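Local atomic coordinates of putative periplasmic protein (Wolinella succinogenes, PDB entry 3KN3), a protein that has the fold of a periplasmic binding protein, can hold glutathione, and may serve as the binding component of an ABC-type tungstate transporter. Residues 8-13 against 44-49; 19-24 against 57-62; 25-30 against 225-230; 134-139 against 196-201. One frame throughout, in Å; residues are numbered along the deposited sequence.

Interaction 1 (8-13 against 44-49); sequences RMATTT and GNALKL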
loop_
_atom_site.group_PDB
_atom_site.type_symbol
_atom_site.label_atom_id
_atom_site.label_comp_id
_atom_site.label_asym_id
_atom_site.label_seq_id
_atom_site.Cartn_x
_atom_site.Cartn_y
_atom_site.Cartn_z
ATOM N N ARG A 8 -0.612 -21.550 5.798
ATOM C CA ARG A 8 -1.917 -21.071 5.349
ATOM C C ARG A 8 -2.101 -19.610 5.657
ATOM O O ARG A 8 -1.955 -19.180 6.801
ATOM C CB ARG A 8 -3.054 -21.884 5.977
ATOM C CG ARG A 8 -3.161 -23.284 5.439
ATOM C CD ARG A 8 -3.870 -24.200 6.423
ATOM N NE ARG A 8 -4.229 -25.464 5.788
ATOM C CZ ARG A 8 -3.441 -26.534 5.738
ATOM N NH1 ARG A 8 -2.246 -26.506 6.307
ATOM N NH2 ARG A 8 -3.857 -27.638 5.127
HETATM N N MSE A 9 -2.461 -18.850 4.630
HETATM C CA MSE A 9 -2.516 -17.408 4.753
HETATM C C MSE A 9 -3.846 -16.827 4.306
HETATM O O MSE A 9 -4.387 -17.204 3.269
HETATM C CB MSE A 9 -1.396 -16.800 3.926
HETATM C CG MSE A 9 -1.616 -15.356 3.515
HETATM SE SE MSE A 9 -0.039 -14.596 2.599
HETATM C CE MSE A 9 1.313 -15.885 3.245
ATOM N N ALA A 10 -4.363 -15.902 5.099
ATOM C CA ALA A 10 -5.506 -15.117 4.684
ATOM C C ALA A 10 -5.002 -13.744 4.271
ATOM O O ALA A 10 -4.390 -13.037 5.071
ATOM C CB ALA A 10 -6.520 -15.002 5.807
ATOM N N THR A 11 -5.245 -13.373 3.019
ATOM C CA THR A 11 -4.875 -12.053 2.554
ATOM C C THR A 11 -6.046 -11.314 1.906
ATOM O O THR A 11 -7.199 -11.759 1.926
ATOM C CB THR A 11 -3.693 -12.073 1.566
ATOM O OG1 THR A 11 -3.250 -10.730 1.354
ATOM C CG2 THR A 11 -4.114 -12.661 0.215
ATOM N N THR A 12 -5.721 -10.177 1.319
ATOM C CA THR A 12 -6.718 -9.256 0.813
ATOM C C THR A 12 -6.728 -9.235 -0.705
ATOM O O THR A 12 -5.692 -9.354 -1.359
ATOM C CB THR A 12 -6.433 -7.855 1.337
ATOM O OG1 THR A 12 -7.562 -7.401 2.087
ATOM C CG2 THR A 12 -6.125 -6.910 0.194
ATOM N N THR A 13 -7.910 -9.083 -1.269
ATOM C CA THR A 13 -8.047 -9.107 -2.716
ATOM C C THR A 13 -7.167 -8.051 -3.417
ATOM O O THR A 13 -6.534 -8.329 -4.437
ATOM C CB THR A 13 -9.537 -9.025 -3.128
ATOM O OG1 THR A 13 -9.636 -8.966 -4.550
ATOM C CG2 THR A 13 -10.204 -7.807 -2.505
ATOM N N GLY A 44 -11.868 -7.209 6.277
ATOM C CA GLY A 44 -12.515 -7.649 7.491
ATOM C C GLY A 44 -12.513 -9.166 7.572
ATOM O O GLY A 44 -12.195 -9.754 8.619
ATOM N N ASN A 45 -12.869 -9.799 6.457
ATOM C CA ASN A 45 -12.890 -11.262 6.362
ATOM C C ASN A 45 -11.498 -11.910 6.471
ATOM O O ASN A 45 -11.371 -13.007 7.008
ATOM C CB ASN A 45 -13.607 -11.710 5.083
ATOM C CG ASN A 45 -15.126 -11.573 5.180
ATOM O OD1 ASN A 45 -15.800 -11.395 4.174
ATOM N ND2 ASN A 45 -15.665 -11.667 6.397
ATOM N N ALA A 46 -10.464 -11.231 5.966
ATOM C CA ALA A 46 -9.098 -11.730 6.105
ATOM C C ALA A 46 -8.744 -11.786 7.583
ATOM O O ALA A 46 -8.241 -12.801 8.070
ATOM C CB ALA A 46 -8.100 -10.871 5.339
ATOM N N LEU A 47 -9.038 -10.705 8.302
ATOM C CA LEU A 47 -8.801 -10.683 9.740
ATOM C C LEU A 47 -9.687 -11.682 10.475
ATOM O O LEU A 47 -9.220 -12.386 11.381
ATOM C CB LEU A 47 -8.992 -9.284 10.303
ATOM C CG LEU A 47 -8.075 -8.263 9.628
ATOM C CD1 LEU A 47 -8.441 -6.884 10.111
ATOM C CD2 LEU A 47 -6.578 -8.562 9.894
ATOM N N LYS A 48 -10.952 -11.763 10.071
ATOM C CA LYS A 48 -11.884 -12.676 10.718
ATOM C C LYS A 48 -11.374 -14.121 10.586
ATOM O O LYS A 48 -11.590 -14.940 11.469
ATOM C CB LYS A 48 -13.310 -12.497 10.182
ATOM C CG LYS A 48 -14.403 -12.982 11.129
ATOM C CD LYS A 48 -15.783 -12.450 10.739
ATOM C CE LYS A 48 -16.228 -12.942 9.353
ATOM N NZ LYS A 48 -17.647 -12.589 9.006
ATOM N N LEU A 49 -10.646 -14.403 9.512
ATOM C CA LEU A 49 -10.143 -15.752 9.280
ATOM C C LEU A 49 -9.081 -16.106 10.316
ATOM O O LEU A 49 -9.025 -17.238 10.806
ATOM C CB LEU A 49 -9.608 -15.916 7.856
ATOM C CG LEU A 49 -10.655 -16.213 6.780
ATOM C CD1 LEU A 49 -10.093 -16.024 5.376
ATOM C CD2 LEU A 49 -11.147 -17.637 6.958
#
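Two peptide carbonyls are the flat groups here, and each is met by a methyl from across the contact: Ala10 CB lies 3.6 Å from Ala46 O, while Ala46 CB lies 3.6 Å from Thr11 O. The two methyls pass each other, with Ala10 CB and Ala46 CB 4.4 Å apart, so each alanine methyl sits against the backbone of the opposite segment. Leu49, one turn further along the helix, adds a branch: with CG anti to the carbonyl carbon (chi1 -83°), it brings CD1 to 3.7 Å from Ala10 CB. With such small side chains the backbones come close: Ala10 CA and Ala46 CA are 5.1 Å apart. This is the helix of a beta-alpha-beta crossover, leading from strand 35-41 to strand 57-60 and lying nearly antiparallel (161°) across strand 6-12, the strand between them. The neighbouring residues Met9, a selenomethionine, and Thr11 pack instead on Leu21 of helix 20-32, which covers the other face of the sheet; Thr11 OG1 hydrogen-bonds Phe59 O. At the strand's end Thr12, a glutathione-binding residue, makes a weak hydrogen bond through OG1 with Thr43 OG1, another residue of that site, just before Gly44.

Interaction 2 (19-24 against 57-62); sequences GLLDVL and VVFVHA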
loop_
_atom_site.group_PDB
_atom_site.type_symbol
_atom_site.label_atom_id
_atom_site.label_comp_id
_atom_site.label_asym_id
_atom_site.label_seq_id
_atom_site.Cartn_x
_atom_site.Cartn_y
_atom_site.Cartn_z
ATOM N N GLY A 19 0.496 -8.815 -6.993
ATOM C CA GLY A 19 1.469 -9.838 -7.312
ATOM C C GLY A 19 2.573 -10.045 -6.281
ATOM O O GLY A 19 3.372 -10.971 -6.418
ATOM N N LEU A 20 2.626 -9.207 -5.248
ATOM C CA LEU A 20 3.618 -9.380 -4.182
ATOM C C LEU A 20 3.741 -10.856 -3.743
ATOM O O LEU A 20 4.842 -11.389 -3.631
ATOM C CB LEU A 20 3.271 -8.498 -2.981
ATOM C CG LEU A 20 4.213 -8.496 -1.765
ATOM C CD1 LEU A 20 5.664 -8.278 -2.188
ATOM C CD2 LEU A 20 3.770 -7.449 -0.741
ATOM N N LEU A 21 2.612 -11.511 -3.503
ATOM C CA LEU A 21 2.631 -12.872 -2.973
ATOM C C LEU A 21 3.237 -13.867 -3.951
ATOM O O LEU A 21 3.935 -14.804 -3.548
ATOM C CB LEU A 21 1.223 -13.327 -2.598
ATOM C CG LEU A 21 0.693 -12.622 -1.356
ATOM C CD1 LEU A 21 -0.773 -12.885 -1.182
ATOM C CD2 LEU A 21 1.473 -13.103 -0.162
ATOM N N ASP A 22 2.963 -13.652 -5.233
ATOM C CA ASP A 22 3.469 -14.506 -6.297
ATOM C C ASP A 22 4.962 -14.335 -6.462
ATOM O O ASP A 22 5.625 -15.175 -7.051
ATOM C CB ASP A 22 2.751 -14.178 -7.599
ATOM C CG ASP A 22 1.257 -14.353 -7.476
ATOM O OD1 ASP A 22 0.564 -13.355 -7.178
ATOM O OD2 ASP A 22 0.782 -15.499 -7.633
ATOM N N VAL A 23 5.490 -13.235 -5.938
ATOM C CA VAL A 23 6.919 -13.037 -5.923
ATOM C C VAL A 23 7.523 -13.763 -4.713
ATOM O O VAL A 23 8.467 -14.540 -4.857
ATOM C CB VAL A 23 7.269 -11.560 -5.866
ATOM C CG1 VAL A 23 8.776 -11.392 -5.817
ATOM C CG2 VAL A 23 6.680 -10.825 -7.071
ATOM N N LEU A 24 6.961 -13.513 -3.530
ATOM C CA LEU A 24 7.447 -14.100 -2.283
ATOM C C LEU A 24 7.370 -15.629 -2.241
ATOM O O LEU A 24 8.292 -16.277 -1.782
ATOM C CB LEU A 24 6.706 -13.494 -1.094
ATOM C CG LEU A 24 6.913 -11.980 -0.956
ATOM C CD1 LEU A 24 6.038 -11.372 0.125
ATOM C CD2 LEU A 24 8.379 -11.688 -0.678
ATOM N N VAL A 57 -1.328 -17.280 9.287
ATOM C CA VAL A 57 -0.965 -15.870 9.216
ATOM C C VAL A 57 -1.943 -15.067 8.381
ATOM O O VAL A 57 -2.659 -15.602 7.545
ATOM C CB VAL A 57 0.435 -15.622 8.592
ATOM C CG1 VAL A 57 1.517 -16.175 9.469
ATOM C CG2 VAL A 57 0.496 -16.198 7.184
ATOM N N VAL A 58 -1.888 -13.760 8.597
ATOM C CA VAL A 58 -2.787 -12.797 8.004
ATOM C C VAL A 58 -1.922 -11.734 7.310
ATOM O O VAL A 58 -0.846 -11.381 7.800
ATOM C CB VAL A 58 -3.697 -12.204 9.115
ATOM C CG1 VAL A 58 -3.777 -10.720 9.020
ATOM C CG2 VAL A 58 -5.081 -12.844 9.076
ATOM N N PHE A 59 -2.357 -11.254 6.154
ATOM C CA PHE A 59 -1.517 -10.367 5.356
ATOM C C PHE A 59 -2.348 -9.265 4.730
ATOM O O PHE A 59 -3.026 -9.486 3.728
ATOM C CB PHE A 59 -0.815 -11.159 4.269
ATOM C CG PHE A 59 0.299 -10.422 3.603
ATOM C CD1 PHE A 59 1.071 -9.517 4.309
ATOM C CD2 PHE A 59 0.592 -10.645 2.269
ATOM C CE1 PHE A 59 2.133 -8.838 3.689
ATOM C CE2 PHE A 59 1.644 -9.974 1.642
ATOM C CZ PHE A 59 2.422 -9.073 2.359
ATOM N N VAL A 60 -2.289 -8.076 5.319
ATOM C CA VAL A 60 -3.236 -7.027 4.976
ATOM C C VAL A 60 -2.584 -5.661 4.780
ATOM O O VAL A 60 -1.355 -5.507 4.827
ATOM C CB VAL A 60 -4.362 -6.912 6.035
ATOM C CG1 VAL A 60 -5.186 -8.209 6.095
ATOM C CG2 VAL A 60 -3.782 -6.564 7.419
ATOM N N HIS A 61 -3.433 -4.665 4.573
ATOM C CA HIS A 61 -2.985 -3.388 4.072
ATOM C C HIS A 61 -3.874 -2.307 4.642
ATOM O O HIS A 61 -4.458 -1.528 3.898
ATOM C CB HIS A 61 -3.079 -3.410 2.547
ATOM C CG HIS A 61 -2.470 -2.216 1.876
ATOM N ND1 HIS A 61 -3.196 -1.368 1.070
ATOM C CD2 HIS A 61 -1.201 -1.743 1.881
ATOM C CE1 HIS A 61 -2.401 -0.415 0.607
ATOM N NE2 HIS A 61 -1.189 -0.619 1.088
ATOM N N ALA A 62 -3.994 -2.275 5.966
ATOM C CA ALA A 62 -4.819 -1.268 6.634
ATOM C C ALA A 62 -4.360 -1.044 8.072
ATOM O O ALA A 62 -4.838 -1.701 8.990
ATOM C CB ALA A 62 -6.295 -1.666 6.596
#
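In the first lobe of this periplasmic binding protein fold, the start of helix 20-32 packs on the central sheet through one aromatic side chain, Phe59 of strand 57-60. Two leucines from the first turn of the helix meet its ring, and the contact is purely apolar. Leu20 presents CD2 to the rim of the ring, near its plane, 3.8 Å from Phe59 CZ, the two side chains crossing at about a right angle. Leu21 comes alongside, running in the opposite direction to Phe59, and brings its CD2 obliquely to one bond of the ring, 3.6 Å from both Phe59 CD2 and Phe59 CE2; its CG follows at 4.1 Å from Phe59 CE2. Phe59 reaches them because its CG is anti to the backbone N (chi1 -167°), which carries the ring off the strand toward the helix; the backbones stay well apart, with Leu21 CA 9.6 Å from Phe59 CA. With an alanine here, the methyl branches of Leu20 and Leu21 would probably lose their common partner and a gap would open between helix and sheet. Phe59 also touches Met9 of strand 6-12 and Ile205 and Tyr203 of strand 202-208. Tyr203, a glutathione-binding residue, stacks with His61 of the same site, while further along the helix Leu24 packs on Ile228 of helix 218-229.

Interaction 3 (25-30 against 225-230); sequences APAYKK and IDWIVS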
loop_
_atom_site.group_PDB
_atom_site.type_symbol
_atom_site.label_atom_id
_atom_site.label_comp_id
_atom_site.label_asym_id
_atom_site.label_seq_id
_atom_site.Cartn_x
_atom_site.Cartn_y
_atom_site.Cartn_z
ATOM N N ALA A 25 6.287 -16.204 -2.756
ATOM C CA ALA A 25 6.052 -17.645 -2.614
ATOM C C ALA A 25 7.114 -18.554 -3.252
ATOM O O ALA A 25 7.593 -19.484 -2.611
ATOM C CB ALA A 25 4.652 -18.028 -3.088
ATOM N N PRO A 26 7.481 -18.295 -4.516
ATOM C CA PRO A 26 8.527 -19.128 -5.121
ATOM C C PRO A 26 9.859 -18.958 -4.393
ATOM O O PRO A 26 10.585 -19.934 -4.194
ATOM C CB PRO A 26 8.632 -18.580 -6.548
ATOM C CG PRO A 26 7.354 -17.849 -6.777
ATOM C CD PRO A 26 6.988 -17.272 -5.450
ATOM N N ALA A 27 10.176 -17.734 -3.991
ATOM C CA ALA A 27 11.425 -17.502 -3.272
ATOM C C ALA A 27 11.442 -18.224 -1.921
ATOM O O ALA A 27 12.478 -18.733 -1.499
ATOM C CB ALA A 27 11.671 -16.020 -3.087
ATOM N N TYR A 28 10.295 -18.269 -1.250
ATOM C CA TYR A 28 10.209 -18.916 0.056
ATOM C C TYR A 28 10.316 -20.439 -0.090
ATOM O O TYR A 28 10.998 -21.107 0.693
ATOM C CB TYR A 28 8.910 -18.521 0.773
ATOM C CG TYR A 28 8.832 -18.981 2.215
ATOM C CD1 TYR A 28 9.819 -18.622 3.130
ATOM C CD2 TYR A 28 7.775 -19.763 2.667
ATOM C CE1 TYR A 28 9.767 -19.040 4.442
ATOM C CE2 TYR A 28 7.712 -20.179 3.990
ATOM C CZ TYR A 28 8.722 -19.806 4.874
ATOM O OH TYR A 28 8.681 -20.211 6.189
ATOM N N LYS A 29 9.643 -20.969 -1.105
ATOM C CA LYS A 29 9.678 -22.389 -1.399
ATOM C C LYS A 29 11.111 -22.830 -1.656
ATOM O O LYS A 29 11.528 -23.890 -1.216
ATOM C CB LYS A 29 8.821 -22.689 -2.625
ATOM C CG LYS A 29 8.721 -24.169 -2.945
ATOM C CD LYS A 29 8.222 -24.944 -1.739
ATOM C CE LYS A 29 8.312 -26.432 -1.981
ATOM N NZ LYS A 29 7.427 -26.829 -3.094
ATOM N N LYS A 30 11.858 -21.991 -2.366
ATOM C CA LYS A 30 13.257 -22.248 -2.679
ATOM C C LYS A 30 14.165 -22.243 -1.443
ATOM O O LYS A 30 15.057 -23.076 -1.324
ATOM C CB LYS A 30 13.757 -21.229 -3.707
ATOM C CG LYS A 30 15.268 -21.045 -3.762
ATOM C CD LYS A 30 15.757 -21.001 -5.201
ATOM C CE LYS A 30 15.969 -22.418 -5.739
ATOM N NZ LYS A 30 15.711 -22.542 -7.208
ATOM N N ILE A 225 7.911 -15.197 8.898
ATOM C CA ILE A 225 8.145 -13.822 9.308
ATOM C C ILE A 225 9.640 -13.545 9.470
ATOM O O ILE A 225 10.131 -12.499 9.057
ATOM C CB ILE A 225 7.369 -13.487 10.610
ATOM C CG1 ILE A 225 5.884 -13.286 10.310
ATOM C CG2 ILE A 225 7.951 -12.268 11.298
ATOM C CD1 ILE A 225 5.044 -13.160 11.559
ATOM N N ASP A 226 10.367 -14.483 10.061
ATOM C CA ASP A 226 11.803 -14.302 10.235
ATOM C C ASP A 226 12.489 -14.230 8.866
ATOM O O ASP A 226 13.404 -13.441 8.650
ATOM C CB ASP A 226 12.404 -15.427 11.080
ATOM C CG ASP A 226 11.955 -15.386 12.540
ATOM O OD1 ASP A 226 11.389 -14.361 12.975
ATOM O OD2 ASP A 226 12.184 -16.388 13.260
ATOM N N TRP A 227 12.026 -15.052 7.933
ATOM C CA TRP A 227 12.594 -15.070 6.586
ATOM C C TRP A 227 12.449 -13.690 5.933
ATOM O O TRP A 227 13.416 -13.119 5.433
ATOM C CB TRP A 227 11.902 -16.160 5.770
ATOM C CG TRP A 227 12.275 -16.237 4.333
ATOM C CD1 TRP A 227 13.412 -16.774 3.814
ATOM C CD2 TRP A 227 11.492 -15.801 3.219
ATOM N NE1 TRP A 227 13.402 -16.674 2.450
ATOM C CE2 TRP A 227 12.229 -16.084 2.057
ATOM C CE3 TRP A 227 10.241 -15.189 3.093
ATOM C CZ2 TRP A 227 11.754 -15.781 0.771
ATOM C CZ3 TRP A 227 9.774 -14.881 1.817
ATOM C CH2 TRP A 227 10.531 -15.178 0.677
ATOM N N ILE A 228 11.236 -13.155 5.975
ATOM C CA ILE A 228 10.929 -11.836 5.441
ATOM C C ILE A 228 11.795 -10.738 6.081
ATOM O O ILE A 228 12.339 -9.862 5.421
ATOM C CB ILE A 228 9.462 -11.516 5.731
ATOM C CG1 ILE A 228 8.553 -12.295 4.775
ATOM C CG2 ILE A 228 9.221 -10.023 5.668
ATOM C CD1 ILE A 228 8.450 -11.690 3.401
ATOM N N VAL A 229 11.926 -10.815 7.388
ATOM C CA VAL A 229 12.633 -9.816 8.151
ATOM C C VAL A 229 14.157 -9.925 7.984
ATOM O O VAL A 229 14.881 -8.960 8.228
ATOM C CB VAL A 229 12.214 -9.967 9.618
ATOM C CG1 VAL A 229 13.406 -10.063 10.524
ATOM C CG2 VAL A 229 11.235 -8.870 10.009
ATOM N N SER A 230 14.636 -11.090 7.538
ATOM C CA SER A 230 16.075 -11.341 7.370
ATOM C C SER A 230 16.724 -10.388 6.374
ATOM O O SER A 230 16.103 -9.991 5.381
ATOM C CB SER A 230 16.346 -12.791 6.936
ATOM O OG SER A 230 16.431 -12.908 5.523
#
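Tyr28 and Trp227 join two helices, 20-32 and 218-229, that lie side by side on one face of the sheet in the first lobe of the periplasmic binding protein fold. One interaction is CH-pi: Tyr28 CB sits over the six-membered ring of Trp227, 3.9 Å from its centroid and 17° off the ring normal. Above the same indole comes the phenol ring, its CD1 3.3 Å from Trp227 CD2, but the aromatic pair is oblique, with planes at 58° and centroids of the Tyr28 ring and the Trp227 six-membered ring 4.8 Å apart. Phe224, one turn before Trp227, meets Tyr28 edge-to-face. Apolar contact at the indole rim comes from Ala27, whose CB lies in the ring plane, 3.9 Å from Trp227 CZ2. Trp227 extends across because its CG is anti to the backbone N (chi1 175°). The polar part is on the five-membered ring, where Trp227 NE1 hydrogen-bonds Asp31 OD1, further along helix 20-32; this helps fix the rotation of the indole. A leucine in its place would probably leave Tyr28 CB and CD1 without the indole face they rest on, and Asp31 OD1 without its N-H partner. Where helix 218-229 ends, Trp227 O takes both the backbone N and the hydroxyl of Ser230, with Ser230 OG 3.0 Å from Trp227 O in the carbonyl plane, on a lone pair.

Interaction 4 (134-139 against 196-201); sequences WKEALG and DNTLKN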
loop_
_atom_site.group_PDB
_atom_site.type_symbol
_atom_site.label_atom_id
_atom_site.label_comp_id
_atom_site.label_asym_id
_atom_site.label_seq_id
_atom_site.Cartn_x
_atom_site.Cartn_y
_atom_site.Cartn_z
ATOM N N TRP A 134 -1.496 14.806 3.654
ATOM C CA TRP A 134 -1.870 16.223 3.820
ATOM C C TRP A 134 -1.789 16.636 5.281
ATOM O O TRP A 134 -1.346 17.723 5.608
ATOM C CB TRP A 134 -3.295 16.525 3.290
ATOM C CG TRP A 134 -3.357 16.624 1.810
ATOM C CD1 TRP A 134 -3.865 15.699 0.947
ATOM C CD2 TRP A 134 -2.861 17.697 1.000
ATOM N NE1 TRP A 134 -3.712 16.125 -0.349
ATOM C CE2 TRP A 134 -3.103 17.351 -0.344
ATOM C CE3 TRP A 134 -2.244 18.916 1.280
ATOM C CZ2 TRP A 134 -2.746 18.178 -1.398
ATOM C CZ3 TRP A 134 -1.893 19.733 0.237
ATOM C CH2 TRP A 134 -2.140 19.364 -1.087
ATOM N N LYS A 135 -2.250 15.753 6.149
ATOM C CA LYS A 135 -2.195 15.973 7.584
ATOM C C LYS A 135 -0.752 16.192 8.050
ATOM O O LYS A 135 -0.469 17.149 8.767
ATOM C CB LYS A 135 -2.809 14.768 8.293
ATOM C CG LYS A 135 -3.359 15.040 9.662
ATOM C CD LYS A 135 -4.609 14.201 9.867
ATOM C CE LYS A 135 -4.407 12.763 9.376
ATOM N NZ LYS A 135 -5.674 11.962 9.441
ATOM N N GLU A 136 0.154 15.311 7.621
ATOM C CA GLU A 136 1.574 15.444 7.945
ATOM C C GLU A 136 2.166 16.720 7.353
ATOM O O GLU A 136 3.026 17.354 7.959
ATOM C CB GLU A 136 2.375 14.237 7.448
ATOM C CG GLU A 136 2.074 12.914 8.148
ATOM C CD GLU A 136 3.024 11.784 7.722
ATOM O OE1 GLU A 136 4.234 12.056 7.527
ATOM O OE2 GLU A 136 2.563 10.623 7.589
ATOM N N ALA A 137 1.693 17.102 6.172
ATOM C CA ALA A 137 2.299 18.209 5.447
ATOM C C ALA A 137 1.789 19.570 5.897
ATOM O O ALA A 137 2.571 20.512 6.044
ATOM C CB ALA A 137 2.092 18.034 3.936
ATOM N N LEU A 138 0.480 19.687 6.103
ATOM C CA LEU A 138 -0.098 20.980 6.455
ATOM C C LEU A 138 -0.641 21.003 7.871
ATOM O O LEU A 138 -0.982 22.062 8.384
ATOM C CB LEU A 138 -1.232 21.368 5.492
ATOM C CG LEU A 138 -0.963 21.443 3.993
ATOM C CD1 LEU A 138 -2.182 22.007 3.283
ATOM C CD2 LEU A 138 0.262 22.282 3.702
ATOM N N GLY A 139 -0.761 19.832 8.485
ATOM C CA GLY A 139 -1.474 19.722 9.745
ATOM C C GLY A 139 -2.993 19.715 9.589
ATOM O O GLY A 139 -3.727 19.726 10.575
ATOM N N ASP A 196 10.127 10.338 -0.945
ATOM C CA ASP A 196 9.895 10.797 0.416
ATOM C C ASP A 196 9.405 9.606 1.284
ATOM O O ASP A 196 8.597 8.796 0.832
ATOM C CB ASP A 196 8.892 11.955 0.365
ATOM C CG ASP A 196 8.957 12.854 1.588
ATOM O OD1 ASP A 196 8.891 12.329 2.727
ATOM O OD2 ASP A 196 9.056 14.092 1.413
ATOM N N ASN A 197 9.907 9.479 2.510
ATOM C CA ASN A 197 9.500 8.375 3.385
ATOM C C ASN A 197 8.008 8.310 3.660
ATOM O O ASN A 197 7.446 7.242 3.848
ATOM C CB ASN A 197 10.244 8.416 4.725
ATOM C CG ASN A 197 11.422 7.455 4.774
ATOM O OD1 ASN A 197 11.770 6.828 3.776
ATOM N ND2 ASN A 197 12.046 7.344 5.937
ATOM N N THR A 198 7.355 9.456 3.704
ATOM C CA THR A 198 5.924 9.461 3.974
ATOM C C THR A 198 5.087 8.891 2.799
ATOM O O THR A 198 3.888 8.648 2.941
ATOM C CB THR A 198 5.450 10.860 4.405
ATOM O OG1 THR A 198 4.137 10.775 4.962
ATOM C CG2 THR A 198 5.454 11.821 3.232
ATOM N N LEU A 199 5.728 8.659 1.653
ATOM C CA LEU A 199 5.059 8.066 0.492
ATOM C C LEU A 199 5.239 6.543 0.395
ATOM O O LEU A 199 4.761 5.901 -0.541
ATOM C CB LEU A 199 5.547 8.727 -0.798
ATOM C CG LEU A 199 5.068 10.185 -0.943
ATOM C CD1 LEU A 199 5.632 10.831 -2.194
ATOM C CD2 LEU A 199 3.536 10.256 -0.919
ATOM N N LYS A 200 5.928 5.963 1.364
ATOM C CA LYS A 200 6.180 4.536 1.323
ATOM C C LYS A 200 4.930 3.725 1.658
ATOM O O LYS A 200 4.097 4.133 2.465
ATOM C CB LYS A 200 7.383 4.170 2.199
ATOM C CG LYS A 200 8.647 3.914 1.370
ATOM C CD LYS A 200 9.802 4.840 1.705
ATOM C CE LYS A 200 10.700 4.232 2.783
ATOM N NZ LYS A 200 12.168 4.487 2.569
ATOM N N ASN A 201 4.803 2.585 0.994
ATOM C CA ASN A 201 3.632 1.722 1.107
ATOM C C ASN A 201 3.963 0.411 1.827
ATOM O O ASN A 201 4.897 -0.295 1.444
ATOM C CB ASN A 201 3.103 1.396 -0.291
ATOM C CG ASN A 201 1.661 0.885 -0.275
ATOM O OD1 ASN A 201 0.958 0.996 0.735
ATOM N ND2 ASN A 201 1.209 0.347 -1.407
#
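Thr198 OG1 donates a weak hydrogen bond to Glu136 OE1 at 2.9 Å, and this meeting of hydroxyl and carboxylate carries the whole contact. The second oxygen, Glu136 OE2, is 3.1 Å from Thr198 OG1. Glu136 gets there on an extended chain (chi2 -173°), its side chain sliding past that of Thr198 in the opposite direction. With OG1 anti to the backbone N (chi1 -166°), Thr198 turns its hydroxyl toward the helix. One step out, the short 3-10 turn 197-199 holds the threonine in place: Leu199 N bonds to Asp196 O at 3.0 Å, and Thr198 N points almost straight, though weakly, at Asp196 OD1, 3.4 Å away. The segment belongs to a connection between strands 190-193 and 202-208, which lie in the sheets of the two lobes of the periplasmic binding protein fold. Helix 125-138 of the second lobe grips it a second time through Lys129 NZ, bound to Thr198 O, and is itself anchored by Trp134, edge-to-face with Phe117 and Tyr148. Beyond the turn Lys200 NZ bonds to Asn197 OD1 at 2.7 Å, and Asp196 OD2 accepts from Val103 N.

Interactions 1 and 2 work on the two faces of the first lobe's sheet, their centres 10 Å apart, and are stitched together where strands 6-12 and 57-60 pair: Ala10 O to Phe59 N is 2.9 Å. Interaction 3 continues along helix 20-32 from interaction 2; Leu24 O packs 3.5 Å from Trp227 CH2. Interaction 4 lies beyond the chain's centre, about 23 Å from interaction 2 between centres, yet the two touch, His61 NE2 hydrogen-bonding Asn201 OD1 at 2.7 Å. Both of those residues bind glutathione, as does Thr12 in interaction 1, although this chain carries no ligand. Interaction 3 is remote from that site.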